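Local coordinates for extracellular sialidase/neuraminidase, putative (Aspergillus fumigatus, PDB 2XZI), which hydrolyses glycosides of Kdn, the deaminated sialic acid, as a Kdnase of the sialidase family with a six-bladed beta-propeller, at residues A[113-118]-A[163-168]; A[49-54]-A[86-91]; A[239-244]-A[313-318]; A[4-9]-A[380-385]; A[175-180]-A[220-225]. One frame throughout, in Å; residues are numbered along the deposited sequence. Where two conformers were deposited one is given.

Contact 1: residues A[113-118]-A[163-168]; sequences NTIYLF and NTWSKP
The indole of Trp165 reaches Ile115 and Leu117 with the far end of its six-membered ring, atoms CZ3 and CH2. Ile115 O and Leu117 CB both approach this ring obliquely, neither over its face nor at its edge. The carbonyl oxygen of Ile115 comes within 3.4 Å of Trp165 CZ3. Tyr72, from strand 68-74 of another blade, meets the indole edge-to-face.

CH2 of Trp165 lies 3.8 Å from CG2 of Ile115. This branch is set anti to the backbone N, while CG1 of Ile115 is anti to the carbonyl carbon (chi1 -53°) and leaves CG2 to meet the indole. Leu117 offers its CB, 3.9 Å from Trp165 CZ3. Trp165 closes an Asp box, the SxDxGxTW signature of sialidases, which here runs from Ser158 and links the third and fourth strands of a propeller blade. Strand 115-122 is the second strand of that blade. The tryptophan thus folds back over its own sheet. Within the box, Thr164 OG1 bonds to Asp160 and Thr164 O to the hydroxyl of Ser158. Asn113, in the turn before the strand, bonds through ND2 to Asp161 of the same box.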
# COMPACT_ATOMS: atom_id res chain seq x y z
N ASN A 113 0.80 -11.96 -16.18
CA ASN A 113 -0.41 -11.36 -15.58
C ASN A 113 -1.03 -12.10 -14.41
O ASN A 113 -2.14 -11.77 -14.01
CB ASN A 113 -1.47 -10.94 -16.62
CG ASN A 113 -2.31 -9.80 -16.12
OD1 ASN A 113 -1.80 -8.88 -15.47
ND2 ASN A 113 -3.62 -9.85 -16.39
N THR A 114 -0.34 -13.09 -13.83
CA THR A 114 -0.77 -13.55 -12.51
C THR A 114 -0.61 -12.37 -11.54
O THR A 114 0.46 -11.74 -11.49
CB THR A 114 0.05 -14.73 -12.00
OG1 THR A 114 -0.23 -15.88 -12.82
CG2 THR A 114 -0.29 -15.07 -10.55
N ILE A 115 -1.66 -12.08 -10.80
CA ILE A 115 -1.53 -11.08 -9.74
C ILE A 115 -1.40 -11.80 -8.40
O ILE A 115 -2.32 -12.46 -7.94
CB ILE A 115 -2.68 -10.06 -9.70
CG1 ILE A 115 -2.90 -9.40 -11.07
CG2 ILE A 115 -2.36 -9.00 -8.63
CD1 ILE A 115 -4.05 -10.05 -11.87
N TYR A 116 -0.22 -11.67 -7.79
CA TYR A 116 0.02 -12.19 -6.49
C TYR A 116 -0.39 -11.16 -5.45
O TYR A 116 -0.16 -9.97 -5.61
CB TYR A 116 1.50 -12.48 -6.32
CG TYR A 116 2.04 -13.72 -6.99
CD1 TYR A 116 1.64 -14.99 -6.56
CD2 TYR A 116 3.01 -13.63 -7.98
CE1 TYR A 116 2.19 -16.14 -7.14
CE2 TYR A 116 3.55 -14.76 -8.56
CZ TYR A 116 3.13 -16.00 -8.13
OH TYR A 116 3.68 -17.15 -8.67
N LEU A 117 -1.02 -11.63 -4.37
CA LEU A 117 -1.37 -10.76 -3.26
C LEU A 117 -0.89 -11.40 -1.95
O LEU A 117 -1.45 -12.40 -1.48
CB LEU A 117 -2.87 -10.43 -3.25
CG LEU A 117 -3.39 -9.59 -2.08
CD1 LEU A 117 -2.99 -8.16 -2.26
CD2 LEU A 117 -4.89 -9.70 -2.07
N PHE A 118 0.16 -10.83 -1.39
CA PHE A 118 0.58 -11.21 -0.04
C PHE A 118 -0.25 -10.46 0.99
O PHE A 118 -0.63 -9.32 0.78
CB PHE A 118 2.07 -10.90 0.16
CG PHE A 118 3.00 -11.82 -0.59
CD1 PHE A 118 3.38 -11.55 -1.91
CD2 PHE A 118 3.49 -12.98 0.03
CE1 PHE A 118 4.23 -12.44 -2.61
CE2 PHE A 118 4.34 -13.87 -0.67
CZ PHE A 118 4.71 -13.57 -1.98
N ASN A 163 -10.50 -10.96 -11.32
CA ASN A 163 -11.91 -11.33 -11.19
C ASN A 163 -12.18 -12.30 -10.03
O ASN A 163 -13.16 -12.16 -9.28
CB ASN A 163 -12.46 -11.88 -12.50
CG ASN A 163 -13.97 -11.93 -12.52
OD1 ASN A 163 -14.63 -11.00 -12.09
ND2 ASN A 163 -14.52 -13.04 -13.03
N THR A 164 -11.29 -13.28 -9.87
CA THR A 164 -11.39 -14.21 -8.77
C THR A 164 -10.01 -14.48 -8.18
O THR A 164 -8.98 -14.28 -8.84
CB THR A 164 -12.01 -15.56 -9.18
OG1 THR A 164 -11.14 -16.20 -10.12
CG2 THR A 164 -13.40 -15.39 -9.81
N TRP A 165 -10.03 -14.95 -6.94
CA TRP A 165 -8.85 -15.15 -6.11
C TRP A 165 -8.84 -16.54 -5.50
O TRP A 165 -9.88 -17.05 -5.07
CB TRP A 165 -8.84 -14.10 -4.98
CG TRP A 165 -8.68 -12.74 -5.56
CD1 TRP A 165 -9.68 -11.89 -5.97
CD2 TRP A 165 -7.45 -12.11 -5.91
NE1 TRP A 165 -9.14 -10.76 -6.51
CE2 TRP A 165 -7.77 -10.86 -6.49
CE3 TRP A 165 -6.10 -12.47 -5.77
CZ2 TRP A 165 -6.79 -9.97 -6.95
CZ3 TRP A 165 -5.12 -11.58 -6.22
CH2 TRP A 165 -5.47 -10.35 -6.81
N SER A 166 -7.67 -17.15 -5.44
CA SER A 166 -7.52 -18.45 -4.80
C SER A 166 -7.70 -18.34 -3.28
O SER A 166 -7.49 -17.28 -2.69
CB SER A 166 -6.16 -19.03 -5.16
OG SER A 166 -5.13 -18.21 -4.65
N LYS A 167 -8.09 -19.44 -2.64
CA LYS A 167 -8.11 -19.46 -1.17
C LYS A 167 -6.69 -19.19 -0.69
O LYS A 167 -5.76 -19.86 -1.14
CB LYS A 167 -8.58 -20.81 -0.64
CG LYS A 167 -8.65 -20.84 0.89
CD LYS A 167 -9.51 -22.00 1.38
CE LYS A 167 -9.00 -22.52 2.71
NZ LYS A 167 -7.81 -23.39 2.54
N PRO A 168 -6.52 -18.20 0.20
CA PRO A 168 -5.14 -17.88 0.61
C PRO A 168 -4.41 -19.06 1.23
O PRO A 168 -5.00 -19.79 2.03
CB PRO A 168 -5.33 -16.74 1.61
CG PRO A 168 -6.64 -16.11 1.23
CD PRO A 168 -7.50 -17.28 0.82

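Contact 2: residues A[49-54]-A[86-91]; sequences GRILAF and SDWEPL
Trp88 packs on Ile51 and Ala53 inside one antiparallel propeller blade, made of strands 37-45, 51-58, 68-74 and 92-93. The contact is hydrophobic. CH2 of Trp88 lies 3.7 Å from CG2 of Ile51, and its CZ3 lies 4.0 Å from CB of Ala53. Ile51 O is also close, 3.8 Å from Trp88 CZ3. CG of Trp88 is turned anti to its carbonyl carbon (chi1 -72°), and this sends the benzene end of the indole towards the strand.

The loop bearing Trp88 joins the third and fourth strands of the blade, the place where sialidases carry their Asp boxes. The SxDxGxTW sequence is missing here, but Trp88 lies over its blade much as the tryptophan of a true box does. Its NE1 is bonded to the carbonyl of Gly82, and Trp372 meets the indole edge-to-face.

A looser pair flanks the tryptophan. Arg50 NH1 and Glu89 OE2 are 4.4 Å apart, too far for a salt bridge, and the oxygen lies well out of the guanidinium plane. Each has a stronger partner. Arg50 NE forms a salt bridge with Asp161 and its NH1 bonds to Thr75 O, while Glu89 OE2 pairs with Arg74.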
# COMPACT_ATOMS: atom_id res chain seq x y z
N GLY A 49 -4.00 -3.41 -18.46
CA GLY A 49 -4.46 -2.04 -18.24
C GLY A 49 -5.53 -1.87 -17.16
O GLY A 49 -5.83 -0.76 -16.72
N ARG A 50 -6.14 -2.98 -16.74
CA ARG A 50 -7.11 -2.94 -15.65
C ARG A 50 -6.40 -2.51 -14.37
O ARG A 50 -5.24 -2.90 -14.13
CB ARG A 50 -7.72 -4.31 -15.44
CG ARG A 50 -9.05 -4.26 -14.68
CD ARG A 50 -9.66 -5.63 -14.50
NE ARG A 50 -10.00 -6.31 -15.77
CZ ARG A 50 -11.14 -6.18 -16.43
NH1 ARG A 50 -12.11 -5.35 -16.00
NH2 ARG A 50 -11.32 -6.87 -17.55
N ILE A 51 -7.12 -1.76 -13.54
CA ILE A 51 -6.58 -1.33 -12.24
C ILE A 51 -7.29 -2.10 -11.14
O ILE A 51 -8.53 -2.21 -11.16
CB ILE A 51 -6.68 0.21 -12.05
CG1 ILE A 51 -5.95 0.92 -13.21
CG2 ILE A 51 -6.07 0.61 -10.72
CD1 ILE A 51 -6.14 2.42 -13.28
N LEU A 52 -6.51 -2.64 -10.21
CA LEU A 52 -7.01 -3.35 -9.03
C LEU A 52 -6.65 -2.56 -7.78
O LEU A 52 -5.48 -2.30 -7.54
CB LEU A 52 -6.39 -4.74 -8.93
CG LEU A 52 -6.46 -5.63 -10.17
CD1 LEU A 52 -5.80 -6.99 -9.90
CD2 LEU A 52 -7.90 -5.83 -10.62
N ALA A 53 -7.68 -2.16 -7.02
CA ALA A 53 -7.50 -1.43 -5.77
C ALA A 53 -7.95 -2.29 -4.59
O ALA A 53 -9.09 -2.78 -4.58
CB ALA A 53 -8.30 -0.13 -5.83
N PHE A 54 -7.07 -2.46 -3.61
CA PHE A 54 -7.31 -3.28 -2.43
C PHE A 54 -7.34 -2.43 -1.19
O PHE A 54 -6.73 -1.35 -1.14
CB PHE A 54 -6.19 -4.30 -2.26
CG PHE A 54 -5.96 -5.16 -3.46
CD1 PHE A 54 -5.06 -4.77 -4.45
CD2 PHE A 54 -6.60 -6.38 -3.60
CE1 PHE A 54 -4.84 -5.58 -5.58
CE2 PHE A 54 -6.38 -7.19 -4.73
CZ PHE A 54 -5.48 -6.79 -5.70
N SER A 86 -17.94 6.10 -12.27
CA SER A 86 -18.67 5.08 -13.03
C SER A 86 -17.77 4.05 -13.72
O SER A 86 -18.27 3.05 -14.23
CB SER A 86 -19.61 5.73 -14.05
OG SER A 86 -18.87 6.45 -15.01
N ASP A 87 -16.47 4.30 -13.74
CA ASP A 87 -15.51 3.38 -14.33
C ASP A 87 -15.14 2.20 -13.43
O ASP A 87 -14.42 1.28 -13.87
CB ASP A 87 -14.24 4.15 -14.71
CG ASP A 87 -14.44 5.05 -15.91
OD1 ASP A 87 -15.20 4.66 -16.83
OD2 ASP A 87 -13.83 6.13 -15.95
N TRP A 88 -15.58 2.24 -12.17
CA TRP A 88 -15.19 1.26 -11.17
C TRP A 88 -16.30 0.29 -10.83
O TRP A 88 -17.47 0.69 -10.67
CB TRP A 88 -14.72 1.97 -9.90
CG TRP A 88 -13.39 2.65 -10.05
CD1 TRP A 88 -13.16 3.94 -10.43
CD2 TRP A 88 -12.11 2.07 -9.80
NE1 TRP A 88 -11.81 4.20 -10.44
CE2 TRP A 88 -11.14 3.07 -10.05
CE3 TRP A 88 -11.68 0.80 -9.38
CZ2 TRP A 88 -9.79 2.85 -9.90
CZ3 TRP A 88 -10.33 0.58 -9.23
CH2 TRP A 88 -9.39 1.60 -9.48
N GLU A 89 -15.94 -0.98 -10.71
CA GLU A 89 -16.88 -2.00 -10.24
C GLU A 89 -17.30 -1.77 -8.78
O GLU A 89 -16.62 -1.07 -8.03
CB GLU A 89 -16.27 -3.39 -10.38
CG GLU A 89 -16.09 -3.85 -11.83
CD GLU A 89 -15.40 -5.20 -11.94
OE1 GLU A 89 -14.86 -5.68 -10.91
OE2 GLU A 89 -15.39 -5.77 -13.05
N PRO A 90 -18.41 -2.40 -8.34
CA PRO A 90 -18.74 -2.42 -6.92
C PRO A 90 -17.74 -3.22 -6.08
O PRO A 90 -16.96 -4.01 -6.62
CB PRO A 90 -20.12 -3.12 -6.88
CG PRO A 90 -20.67 -2.98 -8.25
CD PRO A 90 -19.48 -3.01 -9.17
N LEU A 91 -17.77 -2.97 -4.79
CA LEU A 91 -16.89 -3.63 -3.84
C LEU A 91 -17.01 -5.15 -3.90
O LEU A 91 -18.12 -5.69 -3.92
CB LEU A 91 -17.18 -3.14 -2.42
CG LEU A 91 -16.14 -3.52 -1.39
CD1 LEU A 91 -14.89 -2.65 -1.55
CD2 LEU A 91 -16.76 -3.33 -0.01

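Contact 3: residues A[239-244]-A[313-318]; sequences KLYRND and ADAKKF
CB of Ala315 sits over one face of the Tyr241 ring in a CH-pi contact, 4.3 Å from the centroid and 26° off the ring normal. At the end of the tyrosine, OH comes 3.6 Å from CE1 of Phe318, at the edge of the phenylalanine ring. The two side chains approach from opposite directions. Asp314 adds its carbonyl O, 4.0 Å from Tyr241 CD2.

A water joins the segments, lying near the planes of both rings. It is 2.7 Å from Tyr241 OH and donates to Ala315 O at 2.7 Å. Asn243 ND2 also donates to Tyr241 OH, at 2.9 Å and nearly in its own amide plane, so the buried hydroxyl is held by two partners. CG of Tyr241 is anti to the backbone N (chi1 167°), which carries the ring out to the loop.

Further out, Arg256 NE bonds to Asp314 O, and Arg252 NE to Asn243 OD1. On the other face of the strand, Arg242 grips Asp244 side-on through NE and NH2, a salt bridge within the segment. Strand 240-244 lies between strands 230-234 and 250-258 of one blade. The loop 313-318 links strands 305-310 and 322-323 of another, so Tyr241 joins two blades of the propeller.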
# COMPACT_ATOMS: atom_id res chain seq x y z
N LYS A 239 19.84 -0.90 -9.07
CA LYS A 239 19.98 -1.34 -7.69
C LYS A 239 18.62 -1.32 -6.97
O LYS A 239 17.65 -0.76 -7.49
CB LYS A 239 21.03 -0.50 -6.97
CG LYS A 239 22.44 -0.65 -7.59
CD LYS A 239 23.52 -0.49 -6.53
CE LYS A 239 24.91 -0.80 -7.09
NZ LYS A 239 26.00 -0.71 -6.05
N LEU A 240 18.56 -1.96 -5.80
CA LEU A 240 17.35 -1.96 -4.96
C LEU A 240 17.43 -0.87 -3.92
O LEU A 240 18.52 -0.49 -3.47
CB LEU A 240 17.16 -3.31 -4.26
CG LEU A 240 17.02 -4.55 -5.14
CD1 LEU A 240 16.88 -5.83 -4.31
CD2 LEU A 240 15.84 -4.40 -6.10
N TYR A 241 16.27 -0.40 -3.50
CA TYR A 241 16.14 0.73 -2.58
C TYR A 241 14.98 0.40 -1.66
O TYR A 241 13.85 0.25 -2.14
CB TYR A 241 15.89 1.99 -3.42
CG TYR A 241 15.42 3.28 -2.76
CD1 TYR A 241 14.06 3.51 -2.54
CD2 TYR A 241 16.31 4.30 -2.44
CE1 TYR A 241 13.62 4.70 -2.00
CE2 TYR A 241 15.87 5.50 -1.88
CZ TYR A 241 14.52 5.69 -1.67
OH TYR A 241 14.06 6.88 -1.11
N ARG A 242 15.26 0.26 -0.36
CA ARG A 242 14.23 0.14 0.66
C ARG A 242 14.00 1.51 1.29
O ARG A 242 14.96 2.21 1.62
CB ARG A 242 14.59 -0.85 1.78
CG ARG A 242 14.38 -2.33 1.46
CD ARG A 242 12.91 -2.80 1.64
NE ARG A 242 12.38 -2.71 3.01
CZ ARG A 242 11.85 -3.72 3.72
NH1 ARG A 242 11.77 -4.94 3.21
NH2 ARG A 242 11.40 -3.50 4.95
N ASN A 243 12.74 1.89 1.43
CA ASN A 243 12.38 3.15 2.07
C ASN A 243 11.27 2.82 3.06
O ASN A 243 10.12 2.56 2.69
CB ASN A 243 11.97 4.17 1.00
CG ASN A 243 11.57 5.52 1.57
OD1 ASN A 243 10.85 5.58 2.57
ND2 ASN A 243 12.02 6.59 0.94
N ASP A 244 11.64 2.76 4.34
CA ASP A 244 10.79 2.20 5.37
C ASP A 244 10.25 3.27 6.31
O ASP A 244 10.88 4.33 6.52
CB ASP A 244 11.59 1.19 6.20
CG ASP A 244 11.86 -0.12 5.46
OD1 ASP A 244 11.71 -0.16 4.23
OD2 ASP A 244 12.27 -1.10 6.12
N ALA A 313 20.05 8.53 -10.05
CA ALA A 313 20.19 7.12 -10.37
C ALA A 313 20.01 6.18 -9.17
O ALA A 313 19.66 5.01 -9.34
CB ALA A 313 21.52 6.87 -11.06
N ASP A 314 20.24 6.72 -7.97
CA ASP A 314 20.10 6.00 -6.71
C ASP A 314 19.00 6.61 -5.83
O ASP A 314 18.92 6.32 -4.64
CB ASP A 314 21.43 6.02 -5.94
CG ASP A 314 21.89 7.43 -5.60
OD1 ASP A 314 21.29 8.43 -6.06
OD2 ASP A 314 22.89 7.55 -4.85
N ALA A 315 18.16 7.46 -6.43
CA ALA A 315 17.11 8.19 -5.70
C ALA A 315 17.63 8.91 -4.44
O ALA A 315 16.96 8.95 -3.40
CB ALA A 315 15.90 7.26 -5.37
N LYS A 316 18.84 9.48 -4.53
CA LYS A 316 19.41 10.14 -3.36
C LYS A 316 18.53 11.27 -2.86
O LYS A 316 18.28 11.36 -1.66
CB LYS A 316 20.83 10.66 -3.64
CG LYS A 316 21.51 11.22 -2.38
CD LYS A 316 23.01 11.40 -2.56
CE LYS A 316 23.38 12.86 -2.82
NZ LYS A 316 24.76 13.16 -2.33
N LYS A 317 18.07 12.12 -3.78
CA LYS A 317 17.29 13.31 -3.44
C LYS A 317 16.01 13.37 -4.26
O LYS A 317 16.03 13.18 -5.48
CB LYS A 317 18.10 14.60 -3.66
CG LYS A 317 17.47 15.81 -2.98
CD LYS A 317 18.19 17.11 -3.31
CE LYS A 317 17.69 18.25 -2.42
NZ LYS A 317 16.20 18.40 -2.45
N PHE A 318 14.92 13.66 -3.57
CA PHE A 318 13.65 13.98 -4.20
C PHE A 318 13.41 15.49 -4.18
O PHE A 318 13.88 16.20 -3.28
CB PHE A 318 12.50 13.26 -3.48
CG PHE A 318 12.45 11.78 -3.74
CD1 PHE A 318 13.30 10.91 -3.07
CD2 PHE A 318 11.57 11.27 -4.68
CE1 PHE A 318 13.28 9.55 -3.33
CE2 PHE A 318 11.55 9.90 -4.95
CZ PHE A 318 12.41 9.04 -4.28
O HOH W 1 15.86 8.83 -0.89

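Contact 4: residues A[4-9]-A[380-385]; sequences PAKSAA and ILNGPN
Lys6 holds CG anti to its backbone N (chi1 -170°) and stays extended beyond it, and this lays the aliphatic chain along Leu381 and Asn382. Asn382 turns CG anti to its own carbonyl carbon (chi1 -75°), which brings its amide up to the 3-10 turn that holds Lys6. There ND2 donates to Lys6 O at 3.1 Å. The bond is nearly straight, with an angle of 169° at the hydrogen. It falls in the carbonyl plane on a lone pair of the oxygen, and also in the plane of the asparagine amide. ND2 has a second acceptor in Ser378 O.

Leu381 supplies the apolar part. Its CD1 is 4.0 Å from CB of Ala5, and its CB is 4.0 Å from CG of Lys6. The methylene CE of Lys6 passes 3.5 Å from Leu381 O. A water donates to that carbonyl at 2.7 Å and is reached weakly by Lys6 NZ.

The segments join the two ends of the chain. Strand 12-18, which follows the first, pairs with strand 368-375, which precedes helix 377-381. One blade is therefore built from both termini, the usual closure of a beta-propeller. Leu381 O lies at the C-terminal end of the short helix, whose partial negative charge would probably favour the nearby ammonium of Lys6, though only a weak water-mediated link connects them.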
# COMPACT_ATOMS: atom_id res chain seq x y z
N PRO A 4 10.62 17.33 -19.99
CA PRO A 4 9.63 17.70 -21.00
C PRO A 4 8.21 17.55 -20.48
O PRO A 4 7.29 18.17 -21.03
CB PRO A 4 9.87 16.69 -22.13
CG PRO A 4 10.52 15.52 -21.46
CD PRO A 4 11.39 16.14 -20.42
N ALA A 5 8.01 16.74 -19.44
CA ALA A 5 6.67 16.53 -18.89
C ALA A 5 6.03 17.80 -18.34
O ALA A 5 4.81 17.93 -18.33
CB ALA A 5 6.70 15.46 -17.81
N LYS A 6 6.85 18.73 -17.87
CA LYS A 6 6.35 19.99 -17.34
C LYS A 6 5.55 20.77 -18.38
O LYS A 6 4.66 21.55 -18.03
CB LYS A 6 7.49 20.82 -16.76
CG LYS A 6 7.02 22.04 -15.95
CD LYS A 6 8.17 22.71 -15.22
CE LYS A 6 7.68 23.83 -14.32
NZ LYS A 6 8.83 24.59 -13.73
N SER A 7 5.85 20.52 -19.66
CA SER A 7 5.21 21.25 -20.76
C SER A 7 3.85 20.68 -21.15
O SER A 7 3.09 21.34 -21.87
CB SER A 7 6.15 21.32 -21.98
OG SER A 7 7.27 22.15 -21.71
N ALA A 8 3.55 19.46 -20.70
CA ALA A 8 2.24 18.88 -20.98
C ALA A 8 1.19 19.65 -20.18
O ALA A 8 1.53 20.30 -19.21
CB ALA A 8 2.22 17.41 -20.59
N ALA A 9 -0.07 19.59 -20.60
CA ALA A 9 -1.16 20.17 -19.80
C ALA A 9 -1.27 19.40 -18.49
O ALA A 9 -1.36 18.17 -18.51
CB ALA A 9 -2.48 20.12 -20.58
N ILE A 380 2.49 17.49 -11.02
CA ILE A 380 3.47 17.56 -9.94
C ILE A 380 4.46 18.70 -10.17
O ILE A 380 4.72 19.50 -9.27
CB ILE A 380 4.28 16.26 -9.80
CG1 ILE A 380 3.35 15.06 -9.57
CG2 ILE A 380 5.28 16.37 -8.64
CD1 ILE A 380 4.08 13.68 -9.55
N LEU A 381 5.00 18.75 -11.39
CA LEU A 381 6.07 19.71 -11.75
C LEU A 381 5.64 21.17 -11.78
O LEU A 381 6.46 22.06 -11.60
CB LEU A 381 6.70 19.31 -13.09
CG LEU A 381 7.43 17.98 -13.05
CD1 LEU A 381 7.68 17.49 -14.48
CD2 LEU A 381 8.72 18.09 -12.24
N ASN A 382 4.35 21.41 -12.01
CA ASN A 382 3.81 22.77 -12.02
C ASN A 382 3.30 23.22 -10.65
O ASN A 382 2.63 24.26 -10.54
CB ASN A 382 2.78 22.89 -13.14
CG ASN A 382 3.45 22.99 -14.50
OD1 ASN A 382 4.10 23.99 -14.82
ND2 ASN A 382 3.31 21.94 -15.32
N GLY A 383 3.64 22.47 -9.61
CA GLY A 383 3.29 22.83 -8.24
C GLY A 383 3.97 24.14 -7.84
O GLY A 383 5.07 24.42 -8.32
N PRO A 384 3.33 24.92 -6.96
CA PRO A 384 3.79 26.27 -6.60
C PRO A 384 5.05 26.29 -5.72
O PRO A 384 5.61 27.35 -5.50
CB PRO A 384 2.59 26.83 -5.83
CG PRO A 384 1.97 25.65 -5.21
CD PRO A 384 2.07 24.58 -6.27
N ASN A 385 5.49 25.13 -5.24
CA ASN A 385 6.71 25.09 -4.42
C ASN A 385 7.83 24.23 -5.02
O ASN A 385 8.85 23.96 -4.36
CB ASN A 385 6.39 24.69 -2.99
CG ASN A 385 5.84 25.85 -2.20
OD1 ASN A 385 6.59 26.70 -1.71
ND2 ASN A 385 4.52 25.91 -2.09
O HOH W 2 9.19 21.98 -11.62

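Contact 5: residues A[175-180]-A[220-225]; sequences LTPDGW and VQRLSG
Arg222 crosses from the outermost strand of a propeller blade, strand 217-222, to Pro177 and Trp180 in a surface loop that makes a type II beta turn. From CB the chain sets CG anti to the carbonyl carbon, then bends at chi2 (-66°) and again at chi3 (-73°). These bends fold the guanidinium over the proline. CD is the first atom to touch, 4.1 Å from Pro177 CG. NE follows at 3.7 Å from the same carbon. CZ comes to 3.4 Å from Pro177 CG, and the proline carbon lies over the centre of one guanidinium face. NH1 spreads across CB and CG of Pro177. NH2 passes beside Trp180, 3.9 Å from CZ2, with the guanidinium plane nearly perpendicular to the indole.

Pro177 is thus shared between two flat groups, because its CD covers one face of the Trp180 ring, 3.7 Å above the plane. The turn runs from Pro177 to Trp180, and its backbone angles at Gly179 call for glycine. The bond from Trp180 N to Pro177 O that spans it is weak.

The Leu175 carbonyl bonds to Arg205 NE on strand 205-210. On strand 217-222, Gln221 belongs to the nitrite-binding pocket. Nearer the blade, the contact becomes apolar. CG2 of Val220 lies 3.9 Å from CD2 of Leu175 and 3.6 Å from Leu175 O.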
# COMPACT_ATOMS: atom_id res chain seq x y z
N LEU A 175 8.21 -18.48 5.04
CA LEU A 175 8.65 -17.13 4.72
C LEU A 175 8.65 -16.15 5.88
O LEU A 175 8.98 -14.97 5.69
CB LEU A 175 7.80 -16.54 3.57
CG LEU A 175 7.85 -17.31 2.24
CD1 LEU A 175 6.87 -16.75 1.23
CD2 LEU A 175 9.26 -17.35 1.65
N THR A 176 8.28 -16.62 7.06
CA THR A 176 8.43 -15.82 8.28
C THR A 176 9.42 -16.52 9.20
O THR A 176 9.32 -17.73 9.40
CB THR A 176 7.09 -15.61 9.01
OG1 THR A 176 6.12 -15.15 8.05
CG2 THR A 176 7.22 -14.57 10.14
N PRO A 177 10.40 -15.77 9.74
CA PRO A 177 11.33 -16.49 10.63
C PRO A 177 10.64 -17.11 11.84
O PRO A 177 9.63 -16.58 12.35
CB PRO A 177 12.29 -15.39 11.09
CG PRO A 177 12.24 -14.36 9.96
CD PRO A 177 10.82 -14.38 9.49
N ASP A 178 11.18 -18.24 12.29
CA ASP A 178 10.65 -18.94 13.44
C ASP A 178 10.79 -18.11 14.72
O ASP A 178 11.72 -17.33 14.89
CB ASP A 178 11.35 -20.30 13.63
CG ASP A 178 10.99 -21.31 12.54
OD1 ASP A 178 9.95 -21.18 11.86
OD2 ASP A 178 11.76 -22.29 12.39
N GLY A 179 9.82 -18.26 15.62
CA GLY A 179 9.84 -17.53 16.88
C GLY A 179 9.26 -16.14 16.81
O GLY A 179 9.20 -15.44 17.82
N TRP A 180 8.86 -15.70 15.61
CA TRP A 180 8.26 -14.38 15.48
C TRP A 180 6.83 -14.33 16.03
O TRP A 180 6.10 -15.33 16.01
CB TRP A 180 8.29 -13.92 14.02
CG TRP A 180 9.63 -13.33 13.58
CD1 TRP A 180 10.89 -13.64 14.05
CD2 TRP A 180 9.82 -12.33 12.58
NE1 TRP A 180 11.84 -12.89 13.40
CE2 TRP A 180 11.21 -12.06 12.50
CE3 TRP A 180 8.95 -11.60 11.75
CZ2 TRP A 180 11.74 -11.13 11.62
CZ3 TRP A 180 9.48 -10.66 10.88
CH2 TRP A 180 10.86 -10.44 10.80
N VAL A 220 13.64 -15.86 1.43
CA VAL A 220 13.71 -14.69 2.29
C VAL A 220 15.10 -14.07 2.26
O VAL A 220 16.11 -14.77 2.46
CB VAL A 220 13.36 -15.04 3.75
CG1 VAL A 220 13.54 -13.82 4.65
CG2 VAL A 220 11.96 -15.60 3.85
N GLN A 221 15.15 -12.77 2.04
CA GLN A 221 16.37 -11.99 2.17
C GLN A 221 16.27 -11.18 3.47
O GLN A 221 15.51 -10.19 3.55
CB GLN A 221 16.55 -11.07 0.97
CG GLN A 221 17.75 -10.16 1.09
CD GLN A 221 17.86 -9.17 -0.05
OE1 GLN A 221 16.88 -8.52 -0.43
NE2 GLN A 221 19.07 -9.01 -0.58
N ARG A 222 16.98 -11.61 4.50
CA ARG A 222 16.93 -10.90 5.78
C ARG A 222 17.67 -9.58 5.69
O ARG A 222 18.71 -9.48 5.03
CB ARG A 222 17.52 -11.74 6.92
CG ARG A 222 16.81 -13.07 7.19
CD ARG A 222 15.39 -12.88 7.72
NE ARG A 222 15.31 -12.41 9.11
CZ ARG A 222 15.42 -13.19 10.19
NH1 ARG A 222 15.66 -14.49 10.07
NH2 ARG A 222 15.30 -12.68 11.39
N LEU A 223 17.12 -8.56 6.34
CA LEU A 223 17.68 -7.22 6.33
C LEU A 223 17.90 -6.68 7.71
O LEU A 223 16.94 -6.49 8.46
CB LEU A 223 16.76 -6.23 5.62
CG LEU A 223 16.35 -6.55 4.20
CD1 LEU A 223 15.17 -5.65 3.79
CD2 LEU A 223 17.53 -6.41 3.26
N SER A 224 19.15 -6.29 7.98
CA SER A 224 19.51 -5.68 9.24
C SER A 224 19.13 -4.20 9.28
O SER A 224 19.54 -3.41 8.42
CB SER A 224 21.01 -5.88 9.49
OG SER A 224 21.41 -5.32 10.73
N GLY A 225 18.32 -3.84 10.26
CA GLY A 225 17.89 -2.46 10.43
C GLY A 225 16.61 -2.05 9.72
O GLY A 225 16.23 -0.88 9.78

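How the contacts relate
Contacts 1 and 2 lie in separate blades but touch: Trp165 CZ2 is 3.6 Å from Phe54 CE2, and Ile115 CG1 is 3.9 Å from Leu52 CD1. Contact 1 also meets contact 5, where Phe118 CE2 is 4.3 Å from Leu175 CD1. Contact 5 touches contact 3 through Leu223 CD1, 3.5 Å from Arg242 NH1. Contact 4 touches none of them. Its nearest atoms to contact 3 are about 9 Å away, and along the chain it encloses the other four. Contact 5 does not touch the sugar: the side chain of Trp180 is about 11 Å from a bound Kdn, though Trp182 of the pocket follows closely in sequence.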